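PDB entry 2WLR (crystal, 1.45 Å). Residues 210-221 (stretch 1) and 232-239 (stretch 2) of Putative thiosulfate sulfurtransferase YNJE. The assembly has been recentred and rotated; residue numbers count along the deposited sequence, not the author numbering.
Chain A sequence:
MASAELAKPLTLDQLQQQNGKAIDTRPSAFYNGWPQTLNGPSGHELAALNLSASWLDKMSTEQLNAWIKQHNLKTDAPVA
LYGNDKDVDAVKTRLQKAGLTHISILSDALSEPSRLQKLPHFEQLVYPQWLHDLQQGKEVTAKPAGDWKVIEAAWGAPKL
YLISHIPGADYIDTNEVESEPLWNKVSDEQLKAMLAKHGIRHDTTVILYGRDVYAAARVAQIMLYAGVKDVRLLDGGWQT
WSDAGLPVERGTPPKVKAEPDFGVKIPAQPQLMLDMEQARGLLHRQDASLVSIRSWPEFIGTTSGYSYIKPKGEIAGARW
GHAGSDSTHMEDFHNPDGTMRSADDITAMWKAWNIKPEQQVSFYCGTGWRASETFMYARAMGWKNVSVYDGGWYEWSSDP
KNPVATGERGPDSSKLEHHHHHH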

ATOM      1  N   GLY A 210       9.267  -1.318  -6.777  1.00 10.47           N
ATOM      2  CA  GLY A 210       9.619  -0.218  -7.666  1.00 11.21           C
ATOM      3  C   GLY A 210      10.381   0.835  -6.910  1.00 11.20           C
ATOM      4  O   GLY A 210      10.356   0.874  -5.705  1.00 10.91           O
ATOM      5  N   ARG A 211      11.053   1.720  -7.634  1.00 12.59           N
ATOM      6  CA  ARG A 211      11.536   2.926  -7.022  1.00 13.36           C
ATOM      7  C   ARG A 211      10.316   3.734  -6.563  1.00 12.97           C
ATOM      8  O   ARG A 211      10.372   4.415  -5.555  1.00 14.64           O
ATOM      9  CB  ARG A 211      12.408   3.759  -7.979  1.00 14.55           C
ATOM     10  CG  ARG A 211      13.935   3.684  -7.688  1.00 16.86           C
ATOM     11  CD  ARG A 211      14.607   2.412  -8.187  1.00 16.75           C
ATOM     12  NE  ARG A 211      16.037   2.443  -7.851  1.00 20.66           N
ATOM     13  CZ  ARG A 211      16.930   1.484  -8.089  1.00 17.83           C
ATOM     14  NH1 ARG A 211      16.597   0.352  -8.688  1.00 15.22           N
ATOM     15  NH2 ARG A 211      18.169   1.696  -7.695  1.00 20.79           N
ATOM     16  N   ASP A 212       9.210   3.618  -7.295  1.00 12.52           N
ATOM     17  CA  ASP A 212       7.912   4.128  -6.837  1.00 12.22           C
ATOM     18  C   ASP A 212       6.987   2.923  -6.703  1.00 11.26           C
ATOM     19  O   ASP A 212       6.892   2.096  -7.608  1.00 11.61           O
ATOM     20  CB  ASP A 212       7.310   5.091  -7.858  1.00 13.64           C
ATOM     21  CG  ASP A 212       8.209   6.289  -8.143  1.00 16.03           C
ATOM     22  OD1 ASP A 212       8.748   6.917  -7.196  1.00 20.12           O
ATOM     23  OD2 ASP A 212       8.351   6.600  -9.344  1.00 20.69           O
ATOM     24  N   VAL A 213       6.269   2.852  -5.585  1.00 10.24           N
ATOM     25  CA  VAL A 213       5.423   1.707  -5.310  1.00 10.30           C
ATOM     26  C   VAL A 213       4.367   1.553  -6.394  1.00  9.80           C
ATOM     27  O   VAL A 213       4.061   0.433  -6.778  1.00  9.70           O
ATOM     28  CB  VAL A 213       4.785   1.836  -3.923  1.00 11.08           C
ATOM     29  CG1 VAL A 213       3.719   0.779  -3.714  1.00 11.60           C
ATOM     30  CG2 VAL A 213       5.866   1.726  -2.824  1.00 12.37           C
ATOM     31  N   TYR A 214       3.796   2.658  -6.876  1.00  9.43           N
ATOM     32  CA  TYR A 214       2.708   2.559  -7.836  1.00  8.57           C
ATOM     33  C   TYR A 214       3.044   1.904  -9.153  1.00 10.07           C
ATOM     34  O   TYR A 214       2.154   1.335  -9.767  1.00  9.89           O
ATOM     35  CB  TYR A 214       1.912   3.863  -7.967  1.00  9.13           C
ATOM     36  CG  TYR A 214       2.514   5.051  -8.691  1.00 10.12           C
ATOM     37  CD1 TYR A 214       3.890   5.201  -8.909  1.00 10.94           C
ATOM     38  CD2 TYR A 214       1.660   6.051  -9.172  1.00 12.37           C
ATOM     39  CE1 TYR A 214       4.383   6.314  -9.580  1.00 12.28           C
ATOM     40  CE2 TYR A 214       2.158   7.154  -9.844  1.00 13.16           C
ATOM     41  CZ  TYR A 214       3.499   7.268 -10.056  1.00 12.96           C
ATOM     42  OH  TYR A 214       3.963   8.381 -10.731  1.00 15.71           O
ATOM     43  N   ALA A 215       4.312   1.930  -9.557  1.00  9.64           N
ATOM     44  CA  ALA A 215       4.708   1.196 -10.753  1.00  9.28           C
ATOM     45  C   ALA A 215       4.590  -0.301 -10.538  1.00  8.96           C
ATOM     46  O   ALA A 215       4.066  -1.029 -11.406  1.00  8.95           O
ATOM     47  CB  ALA A 215       6.128   1.588 -11.190  1.00 11.22           C
ATOM     48  N   ALA A 216       5.110  -0.770  -9.406  1.00  8.89           N
ATOM     49  CA  ALA A 216       5.006  -2.166  -9.031  1.00  9.03           C
ATOM     50  C   ALA A 216       3.540  -2.589  -8.861  1.00  8.16           C
ATOM     51  O   ALA A 216       3.141  -3.684  -9.275  1.00  9.27           O
ATOM     52  CB  ALA A 216       5.789  -2.428  -7.765  1.00  9.68           C
ATOM     53  N   ALA A 217       2.725  -1.711  -8.275  1.00  7.86           N
ATOM     54  CA  ALA A 217       1.351  -2.014  -8.023  1.00  7.38           C
ATOM     55  C   ALA A 217       0.551  -2.177  -9.301  1.00  6.47           C
ATOM     56  O   ALA A 217      -0.358  -2.999  -9.394  1.00  7.65           O
ATOM     57  CB  ALA A 217       0.686  -0.946  -7.136  1.00  7.47           C
ATOM     58  N   ARG A 218       0.871  -1.353 -10.287  1.00  6.79           N
ATOM     59  CA  ARG A 218       0.196  -1.436 -11.573  1.00  6.76           C
ATOM     60  C   ARG A 218       0.414  -2.785 -12.201  1.00  7.25           C
ATOM     61  O   ARG A 218      -0.539  -3.432 -12.653  1.00  8.29           O
ATOM     62  CB  ARG A 218       0.687  -0.291 -12.466  1.00  7.59           C
ATOM     63  CG  ARG A 218       0.179  -0.362 -13.910  1.00  8.08           C
ATOM     64  CD  ARG A 218      -1.314  -0.249 -14.026  1.00  8.59           C
ATOM     65  NE  ARG A 218      -1.690   0.116 -15.395  1.00  9.14           N
ATOM     66  CZ  ARG A 218      -2.932   0.170 -15.872  1.00  9.29           C
ATOM     67  NH1 ARG A 218      -3.970  -0.183 -15.137  1.00 10.34           N
ATOM     68  NH2 ARG A 218      -3.119   0.542 -17.155  1.00  9.86           N
ATOM     69  N   VAL A 219       1.681  -3.208 -12.246  1.00  7.43           N
ATOM     70  CA  VAL A 219       2.010  -4.520 -12.797  1.00  8.23           C
ATOM     71  C   VAL A 219       1.335  -5.595 -11.952  1.00  7.22           C
ATOM     72  O   VAL A 219       0.763  -6.544 -12.477  1.00  8.20           O
ATOM     73  CB  VAL A 219       3.516  -4.738 -12.857  1.00  7.66           C
ATOM     74  CG1 VAL A 219       3.869  -6.136 -13.355  1.00  9.69           C
ATOM     75  CG2 VAL A 219       4.170  -3.696 -13.760  1.00  9.58           C
ATOM     76  N   ALA A 220       1.377  -5.454 -10.632  1.00  7.17           N
ATOM     77  CA  ALA A 220       0.802  -6.450  -9.767  1.00  7.13           C
ATOM     78  C   ALA A 220      -0.668  -6.650  -9.987  1.00  8.30           C
ATOM     79  O   ALA A 220      -1.140  -7.793 -10.020  1.00  8.01           O
ATOM     80  CB  ALA A 220       1.064  -6.078  -8.280  1.00  7.26           C
ATOM     81  N   GLN A 221      -1.441  -5.572 -10.042  1.00  8.69           N
ATOM     82  CA  GLN A 221      -2.875  -5.696 -10.163  1.00  8.60           C
ATOM     83  C   GLN A 221      -3.232  -6.368 -11.495  1.00  7.99           C
ATOM     84  O   GLN A 221      -4.157  -7.189 -11.567  1.00  8.12           O
ATOM     85  CB  GLN A 221      -3.550  -4.331 -10.008  1.00  8.71           C
ATOM     86  CG  GLN A 221      -5.098  -4.338 -10.025  1.00 10.63           C
ATOM     87  CD  GLN A 221      -5.704  -4.323 -11.430  1.00 10.42           C
ATOM     88  OE1 GLN A 221      -5.018  -4.079 -12.387  1.00 14.01           O
ATOM     89  NE2 GLN A 221      -7.000  -4.633 -11.532  1.00 14.23           N
ATOM     90  N   ARG A 232       2.691 -10.127  -4.515  1.00  7.93           N
ATOM     91  CA  ARG A 232       3.068  -9.354  -3.343  1.00  8.48           C
ATOM     92  C   ARG A 232       3.873  -8.143  -3.756  1.00  8.66           C
ATOM     93  O   ARG A 232       4.429  -8.084  -4.868  1.00  9.18           O
ATOM     94  CB  ARG A 232       3.886 -10.206  -2.392  1.00  8.43           C
ATOM     95  CG  ARG A 232       3.221 -11.508  -2.096  1.00  8.78           C
ATOM     96  CD  ARG A 232       3.883 -12.235  -0.983  1.00 10.74           C
ATOM     97  NE  ARG A 232       3.459 -13.612  -0.900  1.00 10.68           N
ATOM     98  CZ  ARG A 232       3.758 -14.413   0.115  1.00 13.13           C
ATOM     99  NH1 ARG A 232       4.392 -13.946   1.180  1.00 12.79           N
ATOM    100  NH2 ARG A 232       3.405 -15.688   0.052  1.00 13.84           N
ATOM    101  N   LEU A 233       3.922  -7.160  -2.859  1.00  8.55           N
ATOM    102  CA  LEU A 233       4.707  -5.935  -3.065  1.00  8.53           C
ATOM    103  C   LEU A 233       5.696  -5.813  -1.955  1.00  8.80           C
ATOM    104  O   LEU A 233       5.407  -6.135  -0.813  1.00  9.82           O
ATOM    105  CB  LEU A 233       3.843  -4.685  -2.958  1.00 10.30           C
ATOM    106  CG  LEU A 233       2.786  -4.452  -4.019  1.00 12.61           C
ATOM    107  CD1 LEU A 233       2.020  -3.141  -3.699  1.00 14.39           C
ATOM    108  CD2 LEU A 233       3.402  -4.420  -5.417  1.00 16.01           C
ATOM    109  N   LEU A 234       6.852  -5.261  -2.271  1.00  8.38           N
ATOM    110  CA  LEU A 234       7.732  -4.747  -1.225  1.00  8.41           C
ATOM    111  C   LEU A 234       7.220  -3.406  -0.719  1.00  9.33           C
ATOM    112  O   LEU A 234       7.213  -2.427  -1.432  1.00  9.13           O
ATOM    113  CB  LEU A 234       9.170  -4.595  -1.728  1.00  9.28           C
ATOM    114  CG  LEU A 234      10.203  -3.984  -0.785  1.00  8.94           C
ATOM    115  CD1 LEU A 234      10.324  -4.787   0.530  1.00 10.97           C
ATOM    116  CD2 LEU A 234      11.568  -3.885  -1.451  1.00 10.84           C
ATOM    117  N   ASP A 235       6.828  -3.379   0.543  1.00  9.34           N
ATOM    118  CA  ASP A 235       6.199  -2.204   1.163  1.00  9.37           C
ATOM    119  C   ASP A 235       7.235  -1.087   1.171  1.00  9.16           C
ATOM    120  O   ASP A 235       8.339  -1.285   1.674  1.00 10.24           O
ATOM    121  CB  ASP A 235       5.792  -2.598   2.581  1.00  9.99           C
ATOM    122  CG  ASP A 235       4.859  -1.606   3.257  1.00  9.31           C
ATOM    123  OD1 ASP A 235       4.334  -0.693   2.603  1.00 11.51           O
ATOM    124  OD2 ASP A 235       4.704  -1.785   4.482  1.00 10.91           O
ATOM    125  N   GLY A 236       6.897   0.048   0.563  1.00  8.99           N
ATOM    126  CA  GLY A 236       7.795   1.178   0.517  1.00  9.01           C
ATOM    127  C   GLY A 236       8.785   1.145  -0.633  1.00 10.29           C
ATOM    128  O   GLY A 236       9.505   2.131  -0.883  1.00 13.13           O
ATOM    129  N   GLY A 237       8.822   0.044  -1.359  1.00 11.20           N
ATOM    130  CA  GLY A 237       9.654  -0.059  -2.534  1.00 11.12           C
ATOM    131  C   GLY A 237      11.136  -0.160  -2.291  1.00 11.15           C
ATOM    132  O   GLY A 237      11.603  -0.454  -1.213  1.00 10.47           O
ATOM    133  N   TRP A 238      11.877   0.144  -3.350  1.00 11.00           N
ATOM    134  CA  TRP A 238      13.325   0.062  -3.359  1.00 11.00           C
ATOM    135  C   TRP A 238      13.999   0.799  -2.222  1.00 11.67           C
ATOM    136  O   TRP A 238      14.986   0.319  -1.699  1.00 11.61           O
ATOM    137  CB  TRP A 238      13.836   0.618  -4.685  1.00 11.88           C
ATOM    138  CG  TRP A 238      15.313   0.922  -4.646  1.00 11.01           C
ATOM    139  CD1 TRP A 238      15.873   2.153  -4.537  1.00 13.65           C
ATOM    140  CD2 TRP A 238      16.398  -0.026  -4.646  1.00 11.40           C
ATOM    141  NE1 TRP A 238      17.246   2.040  -4.475  1.00 14.28           N
ATOM    142  CE2 TRP A 238      17.589   0.715  -4.538  1.00 13.80           C
ATOM    143  CE3 TRP A 238      16.474  -1.426  -4.677  1.00 11.92           C
ATOM    144  CZ2 TRP A 238      18.855   0.104  -4.534  1.00 14.05           C
ATOM    145  CZ3 TRP A 238      17.735  -2.034  -4.676  1.00 13.97           C
ATOM    146  CH2 TRP A 238      18.903  -1.249  -4.588  1.00 13.93           C
ATOM    147  N   GLN A 239      13.490   1.973  -1.883  1.00 11.33           N
ATOM    148  CA  GLN A 239      14.195   2.792  -0.897  1.00 12.38           C
ATOM    149  C   GLN A 239      14.338   2.052   0.427  1.00 11.44           C
ATOM    150  O   GLN A 239      15.317   2.252   1.148  1.00 13.36           O
ATOM    151  CB  GLN A 239      13.510   4.134  -0.701  1.00 12.77           C
ATOM    152  CG  GLN A 239      14.407   5.172   0.005  1.00 16.95           C
ATOM    153  CD  GLN A 239      15.737   5.361  -0.690  1.00 20.53           C
ATOM    154  OE1 GLN A 239      15.806   5.447  -1.920  1.00 23.11           O
ATOM    155  NE2 GLN A 239      16.810   5.430   0.095  1.00 23.58           N
TER
HETATM  156  O   HOH W   1       7.169  -1.759  -4.146  1.00 12.08           O
HETATM  157  O   HOH W   2      11.058   3.189  -3.070  1.00 15.14           O

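The contact joins a loop and the helix that follows it, 213-221, to a strand, a turn and the start of a second helix. Helix and strand run nearly antiparallel, at 171°, with their axes 9.0 Å apart at closest approach, and together the two stretches bury 442 Å². The rule of the contact is a division by region: apolar packing where helix faces strand, backbone and aromatic contacts where loop meets turn.

The apolar part is built around one leucine. Leu233 points its CA-to-CB bond toward the helix, in the m,t rotamer, and its two methyls reach four helix residues. CD2 lies 3.9 Å from Ala216 CB and 4.1 Å from Ala220 CB, while CD1 lies 4.3 Å from both Ala217 CB and Val213 CG1. The spacing 213, 216, 217, 220 is the familiar stripe of one helical face, and three of its four members are alanine. Small side chains suit this close approach: Leu233 CD2 comes within 4.0 Å of the backbone atom Ala217 N, so the leucine fills the space down to the helix itself. Its neighbour Arg232 points away and Leu234 sideways, which leaves Leu233 as the strand's apolar contact with the helix.

Val213, in the first turn of the helix, carries this surface on to the turn. Its CG1 faces the leucine, and its CG2 packs 3.7 Å from Gly236 C and equally far from Gly237 N, so a branched side chain serves both strand and turn.

The turn itself, type II from Leu234 to Gly237, is closed by a hydrogen bond from Gly237 N to Leu234 O of 2.9 Å. Both glycines have positive phi. At Gly236 a CB would be jammed against the carbonyl oxygen of the preceding residue; at Gly237 it would lie 2.5 Å from Gly210 O, a clash. The bare CA of Gly237 instead sits 3.4 Å from Gly210 O in a CA-H...O contact. The same oxygen accepts the one direct hydrogen bond between the stretches, from Trp238 N at 2.9 Å and a nearly straight 173°. Gly210 has its own need for a missing side chain, since a CB there would clash with Asp212 O.

Beyond this bond, the arginine and tryptophan stack. Arg211 starts away from the other stretch, but its side chain returns, laying the guanidinium flat over Trp238 with centres 3.6 Å apart and planes at 23°. Arg211 CZ stands 3.6 Å above the centroid of the five-membered ring, only 5° off the normal, a cation-pi arrangement. The stack leaves the guanidinium edge available, and NH1 and NH2 find hydrogen bonds elsewhere in the structure.

Two waters complete the seam. Water 1 donates to Leu234 O (2.8 Å) and accepts a weak bond from Gly210 N (3.4 Å). Water 2 donates to Arg211 O and Gly236 O, both at 2.9 Å, and accepts from Gln239 N at 3.0 Å, serving backbone groups that do not meet directly.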